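Local atomic coordinates of T9SS C-terminal target domain-containing protein (Bacteroides cellulosilyticus, PDB entry 5JVK), a protein that probably hydrolyses O-glycosidic bonds, as a family 39 glycoside hydrolase of a gut symbiont. Residues Y118-T121 and F122-R126; E153-Y156 and Q157-A161; G393-R396 and S397-P401; S404-A407 and A408-A412. All coordinates share one frame; numbering follows the deposited sequence.

Interaction 1. Residues Y118-T121 and F122-R126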
loop_
_atom_site.group_PDB
_atom_site.type_symbol
_atom_site.label_atom_id
_atom_site.label_comp_id
_atom_site.label_asym_id
_atom_site.label_seq_id
_atom_site.Cartn_x
_atom_site.Cartn_y
_atom_site.Cartn_z
ATOM N N TYR A 118 -11.734 11.343 -9.133
ATOM C CA TYR A 118 -11.650 10.500 -7.933
ATOM C C TYR A 118 -12.228 9.100 -8.138
ATOM O O TYR A 118 -11.698 8.132 -7.591
ATOM C CB TYR A 118 -12.311 11.187 -6.725
ATOM C CG TYR A 118 -11.417 12.217 -6.063
ATOM C CD1 TYR A 118 -10.809 11.956 -4.830
ATOM C CD2 TYR A 118 -11.155 13.443 -6.676
ATOM C CE1 TYR A 118 -9.981 12.893 -4.224
ATOM C CE2 TYR A 118 -10.328 14.385 -6.076
ATOM C CZ TYR A 118 -9.744 14.107 -4.852
ATOM O OH TYR A 118 -8.924 15.037 -4.258
ATOM N N SER A 119 -13.301 8.989 -8.920
ATOM C CA SER A 119 -13.918 7.687 -9.199
ATOM C C SER A 119 -12.984 6.745 -9.970
ATOM O O SER A 119 -12.951 5.549 -9.692
ATOM C CB SER A 119 -15.237 7.864 -9.958
ATOM O OG SER A 119 -15.035 8.594 -11.154
ATOM N N LYS A 120 -12.224 7.293 -10.919
ATOM C CA LYS A 120 -11.252 6.513 -11.696
ATOM C C LYS A 120 -10.099 6.014 -10.831
ATOM O O LYS A 120 -9.757 4.833 -10.876
ATOM C CB LYS A 120 -10.701 7.340 -12.864
ATOM C CG LYS A 120 -9.768 6.569 -13.793
ATOM C CD LYS A 120 -9.636 7.220 -15.164
ATOM C CE LYS A 120 -8.923 8.564 -15.117
ATOM N NZ LYS A 120 -7.495 8.443 -14.719
ATOM N N THR A 121 -9.506 6.919 -10.054
ATOM C CA THR A 121 -8.404 6.581 -9.145
ATOM C C THR A 121 -8.833 5.537 -8.104
ATOM O O THR A 121 -8.090 4.592 -7.849
ATOM C CB THR A 121 -7.815 7.847 -8.466
ATOM O OG1 THR A 121 -7.121 8.632 -9.446
ATOM C CG2 THR A 121 -6.834 7.498 -7.344
ATOM N N PHE A 122 -10.026 5.698 -7.531
ATOM C CA PHE A 122 -10.524 4.752 -6.517
ATOM C C PHE A 122 -11.002 3.418 -7.079
ATOM O O PHE A 122 -11.015 2.422 -6.356
ATOM C CB PHE A 122 -11.588 5.392 -5.616
ATOM C CG PHE A 122 -11.003 6.074 -4.418
ATOM C CD1 PHE A 122 -10.387 7.314 -4.540
ATOM C CD2 PHE A 122 -11.010 5.448 -3.178
ATOM C CE1 PHE A 122 -9.817 7.930 -3.437
ATOM C CE2 PHE A 122 -10.445 6.059 -2.072
ATOM C CZ PHE A 122 -9.848 7.302 -2.200
ATOM N N ARG A 123 -11.387 3.398 -8.352
ATOM C CA ARG A 123 -11.640 2.143 -9.067
ATOM C C ARG A 123 -10.328 1.368 -9.249
ATOM O O ARG A 123 -10.302 0.143 -9.111
ATOM C CB ARG A 123 -12.295 2.428 -10.422
ATOM C CG ARG A 123 -12.791 1.206 -11.184
ATOM C CD ARG A 123 -13.565 1.637 -12.427
ATOM N NE ARG A 123 -13.431 0.687 -13.536
ATOM C CZ ARG A 123 -13.731 0.944 -14.815
ATOM N NH1 ARG A 123 -14.200 2.134 -15.196
ATOM N NH2 ARG A 123 -13.558 -0.007 -15.734
ATOM N N LEU A 124 -9.248 2.090 -9.551
ATOM C CA LEU A 124 -7.916 1.491 -9.679
ATOM C C LEU A 124 -7.352 1.030 -8.328
ATOM O O LEU A 124 -6.669 0.010 -8.265
ATOM C CB LEU A 124 -6.947 2.463 -10.363
ATOM C CG LEU A 124 -7.262 2.782 -11.831
ATOM C CD1 LEU A 124 -6.631 4.092 -12.268
ATOM C CD2 LEU A 124 -6.807 1.652 -12.739
ATOM N N ILE A 125 -7.637 1.781 -7.262
ATOM C CA ILE A 125 -7.273 1.375 -5.898
ATOM C C ILE A 125 -8.013 0.097 -5.491
ATOM O O ILE A 125 -7.415 -0.788 -4.872
ATOM C CB ILE A 125 -7.530 2.503 -4.860
ATOM C CG1 ILE A 125 -6.563 3.672 -5.093
ATOM C CG2 ILE A 125 -7.364 1.990 -3.427
ATOM C CD1 ILE A 125 -7.020 4.996 -4.513
ATOM N N ARG A 126 -9.300 0.012 -5.835
ATOM C CA ARG A 126 -10.131 -1.164 -5.528
ATOM C C ARG A 126 -9.599 -2.448 -6.169
ATOM O O ARG A 126 -9.504 -3.481 -5.503
ATOM C CB ARG A 126 -11.591 -0.930 -5.958
ATOM C CG ARG A 126 -12.508 -2.152 -5.900
ATOM C CD ARG A 126 -12.612 -2.749 -4.506
ATOM N NE ARG A 126 -13.441 -3.957 -4.500
ATOM C CZ ARG A 126 -13.061 -5.162 -4.938
ATOM N NH1 ARG A 126 -11.837 -5.372 -5.431
ATOM N NH2 ARG A 126 -13.917 -6.181 -4.874
#
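Thr121 and Ile125, one helical turn apart, meet through both backbone and side chain. The amide of Ile125 donates to Thr121 O over 2.9 Å, and the methyl carbons Thr121 CG2 and Ile125 CD1 approach to 3.8 Å. The threonine methyl reaches that place because CG2 stands opposite the backbone N, which leaves OG1 beside the N. Ile125 answers with its longer branch: with CG1 beside its own backbone N and the chain extended beyond it (chi2 159°), CD1 passes within 3.5 Å of Thr121 O. The same CD1 sits over the centre of the Phe122 ring, 4.0 Å above its plane, and the isoleucine tip thus touches a methyl and an aromatic face that lie at about a right angle to each other as seen from CD1. This is the helix of the first beta-alpha-beta unit of the (beta/alpha)8 barrel, linking strand 106-109 to strand 132-138, and Phe122 and Ile125 both rest on Ile133 of the latter. Phe122 forms the other main part of the contact. Its N binds Tyr118 O at 3.0 Å, and its CD1 edge lies 3.4 Å from that same oxygen, which is therefore met by an N-H and by the rim of a ring from one residue. Tyr118 itself adds a looser apolar touch, CD1 to Phe122 CE1 at 4.4 Å. On another side of the helix Leu124 N donates to Lys120 O, while CD1 of the leucine packs beside that oxygen at 3.5 Å; the Lys120 ammonium leads away to a salt bridge with Asp115.

Interaction 2. Residues E153-Y156 and Q157-A161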
loop_
_atom_site.group_PDB
_atom_site.type_symbol
_atom_site.label_atom_id
_atom_site.label_comp_id
_atom_site.label_asym_id
_atom_site.label_seq_id
_atom_site.Cartn_x
_atom_site.Cartn_y
_atom_site.Cartn_z
ATOM N N GLU A 153 -12.897 20.871 0.038
ATOM C CA GLU A 153 -13.630 20.082 -0.960
ATOM C C GLU A 153 -12.994 18.711 -1.212
ATOM O O GLU A 153 -13.712 17.719 -1.372
ATOM C CB GLU A 153 -13.769 20.867 -2.278
ATOM C CG GLU A 153 -14.532 20.164 -3.405
ATOM C CD GLU A 153 -15.924 19.686 -3.010
ATOM O OE1 GLU A 153 -16.375 18.655 -3.556
ATOM O OE2 GLU A 153 -16.576 20.331 -2.157
ATOM N N HIS A 154 -11.662 18.657 -1.239
ATOM C CA HIS A 154 -10.952 17.391 -1.466
ATOM C C HIS A 154 -11.246 16.321 -0.401
ATOM O O HIS A 154 -11.233 15.134 -0.718
ATOM C CB HIS A 154 -9.437 17.606 -1.664
ATOM C CG HIS A 154 -8.710 18.102 -0.450
ATOM N ND1 HIS A 154 -8.105 17.255 0.453
ATOM C CD2 HIS A 154 -8.461 19.360 -0.010
ATOM C CE1 HIS A 154 -7.530 17.968 1.407
ATOM N NE2 HIS A 154 -7.731 19.247 1.148
ATOM N N MET A 155 -11.541 16.738 0.833
ATOM C CA MET A 155 -11.911 15.792 1.899
ATOM C C MET A 155 -13.223 15.055 1.636
ATOM O O MET A 155 -13.290 13.836 1.809
ATOM C CB MET A 155 -11.987 16.486 3.263
ATOM C CG MET A 155 -10.640 16.665 3.938
ATOM S SD MET A 155 -9.822 15.111 4.356
ATOM C CE MET A 155 -10.967 14.439 5.557
ATOM N N TYR A 156 -14.255 15.794 1.233
ATOM C CA TYR A 156 -15.538 15.192 0.844
ATOM C C TYR A 156 -15.376 14.265 -0.367
ATOM O O TYR A 156 -15.996 13.201 -0.417
ATOM C CB TYR A 156 -16.599 16.269 0.543
ATOM C CG TYR A 156 -17.070 17.058 1.755
ATOM C CD1 TYR A 156 -17.668 16.415 2.842
ATOM C CD2 TYR A 156 -16.936 18.450 1.811
ATOM C CE1 TYR A 156 -18.105 17.130 3.952
ATOM C CE2 TYR A 156 -17.371 19.173 2.916
ATOM C CZ TYR A 156 -17.957 18.508 3.982
ATOM O OH TYR A 156 -18.391 19.214 5.080
ATOM N N GLN A 157 -14.546 14.679 -1.328
ATOM C CA GLN A 157 -14.220 13.861 -2.507
ATOM C C GLN A 157 -13.538 12.541 -2.130
ATOM O O GLN A 157 -13.952 11.475 -2.600
ATOM C CB GLN A 157 -13.335 14.642 -3.494
ATOM C CG GLN A 157 -14.058 15.753 -4.245
ATOM C CD GLN A 157 -13.135 16.535 -5.170
ATOM O OE1 GLN A 157 -12.255 17.265 -4.712
ATOM N NE2 GLN A 157 -13.338 16.395 -6.480
ATOM N N PHE A 158 -12.505 12.627 -1.289
ATOM C CA PHE A 158 -11.777 11.443 -0.790
ATOM C C PHE A 158 -12.686 10.459 -0.050
ATOM O O PHE A 158 -12.676 9.261 -0.343
ATOM C CB PHE A 158 -10.604 11.841 0.137
ATOM C CG PHE A 158 -9.271 11.920 -0.560
ATOM C CD1 PHE A 158 -8.619 13.140 -0.733
ATOM C CD2 PHE A 158 -8.658 10.767 -1.038
ATOM C CE1 PHE A 158 -7.389 13.206 -1.373
ATOM C CE2 PHE A 158 -7.429 10.827 -1.679
ATOM C CZ PHE A 158 -6.794 12.048 -1.848
ATOM N N VAL A 159 -13.473 10.976 0.892
ATOM C CA VAL A 159 -14.291 10.137 1.774
ATOM C C VAL A 159 -15.466 9.477 1.038
ATOM O O VAL A 159 -15.734 8.295 1.254
ATOM C CB VAL A 159 -14.772 10.923 3.020
ATOM C CG1 VAL A 159 -15.734 10.094 3.869
ATOM C CG2 VAL A 159 -13.577 11.346 3.864
ATOM N N SER A 160 -16.156 10.222 0.177
ATOM C CA SER A 160 -17.283 9.657 -0.584
ATOM C C SER A 160 -16.810 8.613 -1.602
ATOM O O SER A 160 -17.442 7.565 -1.753
ATOM C CB SER A 160 -18.103 10.756 -1.274
ATOM O OG SER A 160 -17.439 11.266 -2.415
ATOM N N ALA A 161 -15.699 8.900 -2.282
ATOM C CA ALA A 161 -15.077 7.945 -3.208
ATOM C C ALA A 161 -14.592 6.671 -2.506
ATOM O O ALA A 161 -14.647 5.589 -3.089
ATOM C CB ALA A 161 -13.927 8.600 -3.961
#
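Gln157 lies beside Glu153 on helix 153-164, which follows the second strand of the (beta/alpha)8 barrel and packs against helix 118-127. Gln157 N donates to Glu153 O at 3.2 Å, in the carbonyl plane, and the two side chains cross at about a right angle, with Glu153 OE1 3.8 Å from Gln157 CG. The carboxylate and amide planes stand 48° apart, and the glutamine chain runs extended beyond CG, bringing Gln157 OE1 to 3.5 Å from His154 CA; Tyr118 of helix 118-127 rests on the same chain. Replacing Gln157 by an alanine would probably leave the Glu153 carboxylate and the Tyr118 ring without the chain they lie on, opening a gap between the two helices. Phe158 comes next: its N binds His154 O at 2.9 Å, its CD1 passes 3.3 Å from the same oxygen and approaches the edge of the imidazole, and its ring meets Tyr118 edge-to-face. Val159 donates to Met155 O and sets CG2 3.2 Å from it; CG2 lies beside the valine's own N and also comes within loose apolar range of Met155 CE. At Ser160, OG turns back between the backbone N and carbonyl carbon (chi1 76°). Tyr156 O consequently accepts twice from one residue, Ser160 N at 3.0 Å and Ser160 OG at 3.1 Å reaching it from opposite faces of its plane.

Interaction 3. Residues G393-R396 and S397-P401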
loop_
_atom_site.group_PDB
_atom_site.type_symbol
_atom_site.label_atom_id
_atom_site.label_comp_id
_atom_site.label_asym_id
_atom_site.label_seq_id
_atom_site.Cartn_x
_atom_site.Cartn_y
_atom_site.Cartn_z
ATOM N N GLY A 393 5.366 4.883 -6.833
ATOM C CA GLY A 393 4.013 4.497 -7.228
ATOM C C GLY A 393 3.797 3.070 -7.702
ATOM O O GLY A 393 4.736 2.386 -8.113
ATOM N N LEU A 394 2.543 2.630 -7.620
ATOM C CA LEU A 394 2.062 1.419 -8.292
ATOM C C LEU A 394 1.649 1.737 -9.733
ATOM O O LEU A 394 1.772 0.891 -10.619
ATOM C CB LEU A 394 0.880 0.809 -7.534
ATOM C CG LEU A 394 1.056 0.574 -6.031
ATOM C CD1 LEU A 394 -0.209 -0.025 -5.438
ATOM C CD2 LEU A 394 2.251 -0.315 -5.731
ATOM N N LEU A 395 1.139 2.949 -9.945
ATOM C CA LEU A 395 0.859 3.477 -11.278
ATOM C C LEU A 395 1.843 4.590 -11.607
ATOM O O LEU A 395 2.360 5.256 -10.708
ATOM C CB LEU A 395 -0.560 4.047 -11.344
ATOM C CG LEU A 395 -1.713 3.144 -10.913
ATOM C CD1 LEU A 395 -3.020 3.917 -10.984
ATOM C CD2 LEU A 395 -1.779 1.891 -11.771
ATOM N N ARG A 396 2.080 4.792 -12.900
ATOM C CA ARG A 396 2.856 5.932 -13.386
ATOM C C ARG A 396 1.963 7.167 -13.428
ATOM O O ARG A 396 0.752 7.072 -13.204
ATOM C CB ARG A 396 3.416 5.642 -14.775
ATOM C CG ARG A 396 4.298 4.408 -14.828
ATOM C CD ARG A 396 5.178 4.397 -16.065
ATOM N NE ARG A 396 6.219 3.379 -15.956
ATOM C CZ ARG A 396 6.063 2.077 -16.218
ATOM N NH1 ARG A 396 4.886 1.579 -16.621
ATOM N NH2 ARG A 396 7.105 1.257 -16.070
ATOM N N SER A 397 2.557 8.321 -13.718
ATOM C CA SER A 397 1.810 9.590 -13.803
ATOM C C SER A 397 0.673 9.560 -14.839
ATOM O O SER A 397 -0.361 10.198 -14.636
ATOM C CB SER A 397 2.756 10.755 -14.108
ATOM O OG SER A 397 3.305 10.629 -15.406
ATOM N N ASP A 398 0.859 8.802 -15.922
ATOM C CA ASP A 398 -0.180 8.618 -16.954
ATOM C C ASP A 398 -1.178 7.477 -16.655
ATOM O O ASP A 398 -1.865 7.003 -17.566
ATOM C CB ASP A 398 0.465 8.432 -18.346
ATOM C CG ASP A 398 1.333 7.177 -18.449
ATOM O OD1 ASP A 398 2.036 7.034 -19.470
ATOM O OD2 ASP A 398 1.333 6.344 -17.521
ATOM N N PHE A 399 -1.238 7.038 -15.393
ATOM C CA PHE A 399 -2.108 5.943 -14.926
ATOM C C PHE A 399 -1.786 4.557 -15.523
ATOM O O PHE A 399 -2.593 3.633 -15.427
ATOM C CB PHE A 399 -3.594 6.318 -15.082
ATOM C CG PHE A 399 -3.999 7.518 -14.267
ATOM C CD1 PHE A 399 -4.527 7.362 -12.987
ATOM C CD2 PHE A 399 -3.842 8.808 -14.772
ATOM C CE1 PHE A 399 -4.895 8.470 -12.230
ATOM C CE2 PHE A 399 -4.208 9.920 -14.017
ATOM C CZ PHE A 399 -4.735 9.749 -12.744
ATOM N N SER A 400 -0.587 4.404 -16.087
ATOM C CA SER A 400 -0.118 3.120 -16.596
ATOM C C SER A 400 0.376 2.298 -15.405
ATOM O O SER A 400 1.160 2.808 -14.604
ATOM C CB SER A 400 1.022 3.331 -17.594
ATOM O OG SER A 400 1.460 2.107 -18.145
ATOM N N PRO A 401 -0.076 1.033 -15.274
ATOM C CA PRO A 401 0.350 0.221 -14.131
ATOM C C PRO A 401 1.797 -0.254 -14.245
ATOM O O PRO A 401 2.239 -0.641 -15.331
ATOM C CB PRO A 401 -0.613 -0.970 -14.168
ATOM C CG PRO A 401 -0.958 -1.116 -15.606
ATOM C CD PRO A 401 -0.980 0.281 -16.166
#
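A type I beta turn from Arg396 to Phe399, combined with an Asx turn at Asp398, folds this loop back on itself. Arg396 closes it twice. Its N donates to Ser400 O over 2.8 Å in a nearly straight bond (172° at the hydrogen), whereas its O receives Phe399 N at 3.0 Å from a donor standing well above the carbonyl plane. Asp398 stiffens the bend: OD2 accepts Ser400 N at 3.1 Å on its anti side, the donor tilted out of the carboxylate plane, and it also lies against Arg396 CB. The carboxylate is brought there by a first torsion that sets CG between the backbone N and the carbonyl carbon (chi1 63°). The loop runs from the last barrel strand, 373-375, to helix 403-415, a position that places it between the (beta/alpha)8 barrel and strand 83-94 of the N-terminal beta domain. A single beta bridge joins Leu395 to Pro401 just before that helix. Over this bridge Leu395 CD2 reaches Pro401 CA at 3.6 Å and Pro401 CB at 3.9 Å, the two side chains meeting at a slant, while the other methyl, Leu395 CD1, leans toward Phe399 CD1 at 4.3 Å. With CG beside its own backbone N and the branches set by chi2, one methyl faces the proline and the other the aromatic ring. On another side the extended Arg396 chain runs past Ser400 O, with CG 3.5 Å away, and its guanidinium presents an edge to Ser400 OG, in plane but too distant for a bond; NH1 instead donates to Asn90 OD1 of strand 83-94. Phe399 makes a cation-pi contact with Lys120.

Interaction 4. Residues S404-A407 and A408-A412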
loop_
_atom_site.group_PDB
_atom_site.type_symbol
_atom_site.label_atom_id
_atom_site.label_comp_id
_atom_site.label_asym_id
_atom_site.label_seq_id
_atom_site.Cartn_x
_atom_site.Cartn_y
_atom_site.Cartn_z
ATOM N N SER A 404 4.467 -3.608 -9.769
ATOM C CA SER A 404 4.046 -3.596 -8.368
ATOM C C SER A 404 2.531 -3.571 -8.178
ATOM O O SER A 404 2.023 -4.096 -7.181
ATOM C CB SER A 404 4.689 -2.422 -7.626
ATOM O OG SER A 404 4.393 -1.196 -8.262
ATOM N N TYR A 405 1.815 -2.963 -9.125
ATOM C CA TYR A 405 0.356 -2.992 -9.125
ATOM C C TYR A 405 -0.163 -4.423 -9.252
ATOM O O TYR A 405 -1.032 -4.843 -8.487
ATOM C CB TYR A 405 -0.216 -2.137 -10.259
ATOM C CG TYR A 405 -1.717 -2.029 -10.199
ATOM C CD1 TYR A 405 -2.531 -3.028 -10.739
ATOM C CD2 TYR A 405 -2.330 -0.947 -9.576
ATOM C CE1 TYR A 405 -3.910 -2.945 -10.666
ATOM C CE2 TYR A 405 -3.710 -0.852 -9.506
ATOM C CZ TYR A 405 -4.495 -1.855 -10.050
ATOM O OH TYR A 405 -5.859 -1.766 -9.976
ATOM N N GLN A 406 0.362 -5.148 -10.238
ATOM C CA GLN A 406 -0.007 -6.545 -10.477
ATOM C C GLN A 406 0.270 -7.393 -9.238
ATOM O O GLN A 406 -0.573 -8.190 -8.826
ATOM C CB GLN A 406 0.776 -7.111 -11.668
ATOM C CG GLN A 406 0.306 -8.479 -12.154
ATOM C CD GLN A 406 -0.916 -8.422 -13.058
ATOM O OE1 GLN A 406 -1.219 -7.394 -13.662
ATOM N NE2 GLN A 406 -1.619 -9.547 -13.161
ATOM N N ALA A 407 1.456 -7.216 -8.658
ATOM C CA ALA A 407 1.854 -7.939 -7.445
ATOM C C ALA A 407 0.923 -7.673 -6.263
ATOM O O ALA A 407 0.633 -8.587 -5.497
ATOM C CB ALA A 407 3.289 -7.593 -7.070
ATOM N N ALA A 408 0.457 -6.431 -6.129
ATOM C CA ALA A 408 -0.491 -6.047 -5.075
ATOM C C ALA A 408 -1.855 -6.729 -5.232
ATOM O O ALA A 408 -2.409 -7.251 -4.264
ATOM C CB ALA A 408 -0.664 -4.535 -5.044
ATOM N N ALA A 409 -2.391 -6.711 -6.449
ATOM C CA ALA A 409 -3.678 -7.348 -6.740
ATOM C C ALA A 409 -3.630 -8.856 -6.502
ATOM O O ALA A 409 -4.553 -9.427 -5.909
ATOM C CB ALA A 409 -4.108 -7.053 -8.169
ATOM N N VAL A 410 -2.547 -9.488 -6.950
ATOM C CA VAL A 410 -2.394 -10.937 -6.823
ATOM C C VAL A 410 -2.199 -11.338 -5.355
ATOM O O VAL A 410 -2.880 -12.250 -4.877
ATOM C CB VAL A 410 -1.249 -11.476 -7.715
ATOM C CG1 VAL A 410 -0.997 -12.959 -7.459
ATOM C CG2 VAL A 410 -1.567 -11.244 -9.188
ATOM N N VAL A 411 -1.300 -10.655 -4.642
ATOM C CA VAL A 411 -1.047 -10.978 -3.228
ATOM C C VAL A 411 -2.278 -10.717 -2.343
ATOM O O VAL A 411 -2.510 -11.445 -1.379
ATOM C CB VAL A 411 0.224 -10.275 -2.670
ATOM C CG1 VAL A 411 -0.011 -8.794 -2.397
ATOM C CG2 VAL A 411 0.719 -10.982 -1.414
ATOM N N ALA A 412 -3.057 -9.690 -2.683
ATOM C CA ALA A 412 -4.337 -9.423 -2.025
ATOM C C ALA A 412 -5.345 -10.554 -2.241
ATOM O O ALA A 412 -6.022 -10.964 -1.298
ATOM C CB ALA A 412 -4.926 -8.111 -2.519
#
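Val410 turns its side chain back over Gln406, and its CG2 comes within 3.2 Å of Gln406 O, the oxygen that also accepts Val410 N at 3.0 Å. The methyl is carried there by a first torsion of 174°, which puts CG1 opposite the backbone N and leaves CG2 beside it. Val411 repeats the contact by a different route: CG1, held between the backbone N and the carbonyl carbon, sits 3.2 Å from Ala407 O, while Val411 N donates to that oxygen at 3.0 Å. Both carbonyls are thus shielded by a methyl of a beta-branched side chain next to the amide that grips them. Ala408 and Ala409 bind Ser404 O and Tyr405 O in the same i to i+4 pattern, and Ala408 CB lies 3.5 Å from each of these two oxygens. The alanines on this turn of helix 403-415, the helix after the eighth strand of the (beta/alpha)8 barrel, probably allow helix 350-366 to lie close: Ala407 meets Ala354 and Ala408 meets Leu357, while the larger Val411 touches Ala358 and Leu362. The Gln406 chain bends at CG (chi2 81°) and its NE2 donates to Gln472 O and Val93 O, while Ser404 OG pairs with Gln353 OE1 of helix 350-366 and Tyr405 OH with Leu124 O of helix 118-127. Beyond the valines stands Tyr495 of strand 494-498, in the C-terminal antiparallel sheet, touched by Val410 and Val411 alike.

How the interactions relate
Along the chain the four contacts come in series, from the first barrel helix to the helix after the last strand, yet closure of the barrel brings its two ends together. Interaction 1 occupies the middle: its centre is about 12 Å from those of interactions 2 and 3 and about 15 Å from that of interaction 4, and it touches all three. Interactions 3 and 4 are also in contact, as the loop 393-401 leads directly into helix 403-415. Interaction 2 lies farther round the barrel, its nearest atoms about 11 Å from interaction 3 and 13 Å from interaction 4. Helix 118-127 thus lies at the seam where the first and last strands of the barrel come together.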